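PDB 6JDR: PP1b from Porcine reproductive and respiratory syndrome virus, which probably unwinds RNA and DNA duplexes with 5' to 3' polarity at the expense of ATP, as the zinc-binding helicase part of the viral replicase polyprotein. Local coordinates for residues K309-H321 / E325-A337. The protein carries 1 engineered substitution. Numbering follows the deposited sequence.
Sequences KPVRYGQVLTPYH and EDSAITIDSSQGA
Leu317 and Ile329 form a parallel beta bridge: Ile329 N donates to Val316 O at 3.2 Å, and Thr318 N to Ile329 O. The Gln315 side chain adds two bonds beside the bridge. With CG anti to the backbone N (chi1 179°) and the chain bent at chi2, its amide turns back so that NE2 gives one hydrogen to Ser327 O (3.0 Å) and the other to Val316 O, both near the amide plane; those two bonds fix the rotation of the group. NE2 and Ile329 N approach Val316 O from opposite faces of its carbonyl.

Among the apolar contacts, Leu317 lies alongside Ile329, CD2 to CG1 3.6 Å, and the same methyl touches Ser334 CB. Thr330 CG2 sits over one face of the His321 ring, 3.5 Å from its centroid, a CH-pi contact.

At the exposed end, Arg312 makes two salt bridges, NH2 to Glu325 OE1 (3.1 Å, on the anti lone pair) and NH1 to Asp326 OD2 (3.2 Å).

Strand 329-330 is an edge strand of the parallel sheet in the second RecA-like domain expected of a superfamily 1 helicase; strand 315-318 separates it from strand 342-345, while Ile331 and Ser334 pack against helix 354-361.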
# COMPACT_ATOMS: atom_id res chain seq x y z
N LYS A 309 -28.86 27.77 -15.67
CA LYS A 309 -30.20 28.22 -15.31
C LYS A 309 -30.92 27.15 -14.49
O LYS A 309 -30.59 25.97 -14.60
CB LYS A 309 -31.01 28.56 -16.56
CG LYS A 309 -30.58 29.85 -17.23
CD LYS A 309 -31.44 30.17 -18.45
CE LYS A 309 -31.18 31.57 -18.98
NZ LYS A 309 -29.75 31.78 -19.36
N PRO A 310 -31.90 27.56 -13.66
CA PRO A 310 -32.62 26.61 -12.78
C PRO A 310 -33.21 25.41 -13.52
O PRO A 310 -33.52 25.51 -14.71
CB PRO A 310 -33.74 27.47 -12.18
CG PRO A 310 -33.23 28.87 -12.26
CD PRO A 310 -32.40 28.94 -13.51
N VAL A 311 -33.38 24.30 -12.80
CA VAL A 311 -33.87 23.07 -13.40
C VAL A 311 -34.62 22.21 -12.38
O VAL A 311 -34.42 22.36 -11.17
CB VAL A 311 -32.70 22.27 -14.03
CG1 VAL A 311 -31.78 21.70 -12.96
CG2 VAL A 311 -33.22 21.18 -14.95
N ARG A 312 -35.50 21.33 -12.86
CA ARG A 312 -36.36 20.52 -12.01
C ARG A 312 -36.16 19.02 -12.24
O ARG A 312 -37.12 18.28 -12.47
CB ARG A 312 -37.83 20.88 -12.26
CG ARG A 312 -38.18 22.34 -12.03
CD ARG A 312 -38.27 22.68 -10.55
NE ARG A 312 -38.93 23.97 -10.33
CZ ARG A 312 -40.25 24.18 -10.39
NH1 ARG A 312 -41.08 23.18 -10.66
NH2 ARG A 312 -40.73 25.39 -10.18
N TYR A 313 -34.91 18.56 -12.18
CA TYR A 313 -34.61 17.14 -12.36
C TYR A 313 -34.55 16.41 -11.02
O TYR A 313 -33.79 16.80 -10.13
CB TYR A 313 -33.29 16.95 -13.11
CG TYR A 313 -33.29 17.45 -14.54
CD1 TYR A 313 -34.42 17.31 -15.36
CD2 TYR A 313 -32.15 18.01 -15.10
CE1 TYR A 313 -34.40 17.75 -16.67
CE2 TYR A 313 -32.13 18.45 -16.41
CZ TYR A 313 -33.26 18.32 -17.19
OH TYR A 313 -33.25 18.76 -18.50
N GLY A 314 -35.34 15.35 -10.88
CA GLY A 314 -35.40 14.57 -9.65
C GLY A 314 -35.96 15.39 -8.50
O GLY A 314 -36.76 16.29 -8.71
N GLN A 315 -35.53 15.08 -7.28
CA GLN A 315 -35.92 15.85 -6.11
C GLN A 315 -35.09 17.13 -6.04
O GLN A 315 -33.86 17.07 -6.08
CB GLN A 315 -35.72 15.04 -4.83
CG GLN A 315 -36.08 15.77 -3.54
CD GLN A 315 -37.52 16.25 -3.53
OE1 GLN A 315 -38.45 15.44 -3.53
NE2 GLN A 315 -37.72 17.56 -3.51
N VAL A 316 -35.75 18.27 -5.93
CA VAL A 316 -35.07 19.55 -5.79
C VAL A 316 -34.75 19.81 -4.32
O VAL A 316 -35.61 19.62 -3.45
CB VAL A 316 -35.90 20.72 -6.35
CG1 VAL A 316 -35.22 22.06 -6.10
CG2 VAL A 316 -36.16 20.53 -7.84
N LEU A 317 -33.52 20.24 -4.06
CA LEU A 317 -33.06 20.57 -2.72
C LEU A 317 -32.58 22.00 -2.68
O LEU A 317 -31.98 22.48 -3.65
CB LEU A 317 -31.92 19.64 -2.30
CG LEU A 317 -32.22 18.15 -2.25
CD1 LEU A 317 -30.97 17.37 -1.85
CD2 LEU A 317 -33.36 17.86 -1.28
N THR A 318 -32.83 22.69 -1.57
CA THR A 318 -32.39 24.07 -1.41
C THR A 318 -32.23 24.41 0.08
O THR A 318 -33.00 23.92 0.90
CB THR A 318 -33.37 25.05 -2.10
OG1 THR A 318 -32.86 26.39 -2.02
CG2 THR A 318 -34.76 24.99 -1.46
N PRO A 319 -31.23 25.23 0.43
CA PRO A 319 -31.04 25.55 1.84
C PRO A 319 -32.30 26.10 2.53
O PRO A 319 -32.74 25.54 3.54
CB PRO A 319 -29.94 26.61 1.82
CG PRO A 319 -29.17 26.33 0.58
CD PRO A 319 -30.11 25.72 -0.40
N TYR A 320 -32.87 27.16 1.96
CA TYR A 320 -33.92 27.92 2.63
C TYR A 320 -35.33 27.58 2.14
O TYR A 320 -35.54 27.35 0.94
CB TYR A 320 -33.68 29.42 2.42
CG TYR A 320 -32.35 29.95 2.92
CD1 TYR A 320 -31.78 29.48 4.10
CD2 TYR A 320 -31.68 30.94 2.21
CE1 TYR A 320 -30.57 29.98 4.55
CE2 TYR A 320 -30.47 31.45 2.66
CZ TYR A 320 -29.92 30.96 3.83
OH TYR A 320 -28.72 31.47 4.27
N HIS A 321 -36.30 27.59 3.06
CA HIS A 321 -37.71 27.41 2.71
C HIS A 321 -38.20 28.47 1.72
O HIS A 321 -39.01 28.16 0.84
CB HIS A 321 -38.60 27.47 3.96
CG HIS A 321 -38.55 26.24 4.81
ND1 HIS A 321 -37.95 26.22 6.06
CD2 HIS A 321 -39.03 24.99 4.61
CE1 HIS A 321 -38.07 25.01 6.58
NE2 HIS A 321 -38.72 24.25 5.72
N GLU A 325 -39.93 25.72 -4.42
CA GLU A 325 -40.96 25.82 -5.44
C GLU A 325 -41.47 24.42 -5.77
O GLU A 325 -40.72 23.46 -5.68
CB GLU A 325 -40.39 26.46 -6.71
CG GLU A 325 -39.74 27.81 -6.49
CD GLU A 325 -39.10 28.38 -7.74
OE1 GLU A 325 -39.17 27.73 -8.80
OE2 GLU A 325 -38.52 29.49 -7.65
N ASP A 326 -42.75 24.33 -6.14
CA ASP A 326 -43.34 23.04 -6.52
C ASP A 326 -43.16 22.03 -5.37
O ASP A 326 -43.51 22.34 -4.23
CB ASP A 326 -42.75 22.57 -7.86
CG ASP A 326 -43.58 21.48 -8.53
OD1 ASP A 326 -44.27 20.72 -7.82
OD2 ASP A 326 -43.52 21.38 -9.77
N SER A 327 -42.58 20.86 -5.64
CA SER A 327 -42.42 19.82 -4.63
C SER A 327 -40.99 19.77 -4.07
O SER A 327 -40.52 18.71 -3.65
CB SER A 327 -42.79 18.46 -5.24
OG SER A 327 -41.98 18.17 -6.36
N ALA A 328 -40.30 20.91 -4.06
CA ALA A 328 -38.95 20.99 -3.53
C ALA A 328 -38.96 20.98 -2.01
O ALA A 328 -39.94 21.38 -1.39
CB ALA A 328 -38.26 22.25 -4.03
N ILE A 329 -37.86 20.53 -1.42
CA ILE A 329 -37.70 20.47 0.04
C ILE A 329 -36.38 21.08 0.46
O ILE A 329 -35.47 21.26 -0.36
CB ILE A 329 -37.78 19.02 0.56
CG1 ILE A 329 -36.70 18.15 -0.09
CG2 ILE A 329 -39.16 18.45 0.31
CD1 ILE A 329 -36.60 16.75 0.49
N THR A 330 -36.26 21.41 1.75
CA THR A 330 -34.99 21.88 2.28
C THR A 330 -33.99 20.73 2.36
O THR A 330 -34.37 19.55 2.33
CB THR A 330 -35.12 22.49 3.69
OG1 THR A 330 -35.68 21.52 4.59
CG2 THR A 330 -36.00 23.73 3.65
N ILE A 331 -32.72 21.09 2.47
CA ILE A 331 -31.66 20.11 2.67
C ILE A 331 -31.80 19.46 4.05
O ILE A 331 -31.52 18.28 4.21
CB ILE A 331 -30.27 20.75 2.50
CG1 ILE A 331 -30.09 21.26 1.06
CG2 ILE A 331 -29.17 19.75 2.84
CD1 ILE A 331 -29.02 22.32 0.91
N ASP A 332 -32.25 20.24 5.03
CA ASP A 332 -32.51 19.71 6.38
C ASP A 332 -33.61 18.65 6.38
O ASP A 332 -33.54 17.68 7.14
CB ASP A 332 -32.87 20.83 7.34
CG ASP A 332 -31.72 21.79 7.59
OD1 ASP A 332 -30.85 21.93 6.70
OD2 ASP A 332 -31.68 22.41 8.68
N SER A 333 -34.62 18.83 5.54
CA SER A 333 -35.74 17.89 5.44
C SER A 333 -35.38 16.62 4.66
O SER A 333 -36.09 15.62 4.74
CB SER A 333 -36.94 18.55 4.77
OG SER A 333 -37.38 19.67 5.53
N SER A 334 -34.28 16.68 3.90
CA SER A 334 -33.85 15.55 3.08
C SER A 334 -32.98 14.52 3.82
O SER A 334 -32.57 13.52 3.24
CB SER A 334 -33.06 16.07 1.87
OG SER A 334 -31.87 16.72 2.28
N GLN A 335 -32.72 14.77 5.11
CA GLN A 335 -31.85 13.89 5.90
C GLN A 335 -32.48 12.51 6.09
O GLN A 335 -33.64 12.40 6.49
CB GLN A 335 -31.55 14.52 7.26
CG GLN A 335 -30.72 15.79 7.19
CD GLN A 335 -30.52 16.45 8.54
OE1 GLN A 335 -30.54 15.79 9.57
NE2 GLN A 335 -30.30 17.76 8.53
N GLY A 336 -31.71 11.47 5.79
CA GLY A 336 -32.19 10.10 5.85
C GLY A 336 -33.07 9.71 4.68
O GLY A 336 -33.86 8.76 4.78
N ALA A 337 -32.96 10.44 3.57
CA ALA A 337 -33.70 10.14 2.34
C ALA A 337 -32.73 9.92 1.19
O ALA A 337 -31.64 10.50 1.17
CB ALA A 337 -34.66 11.27 2.02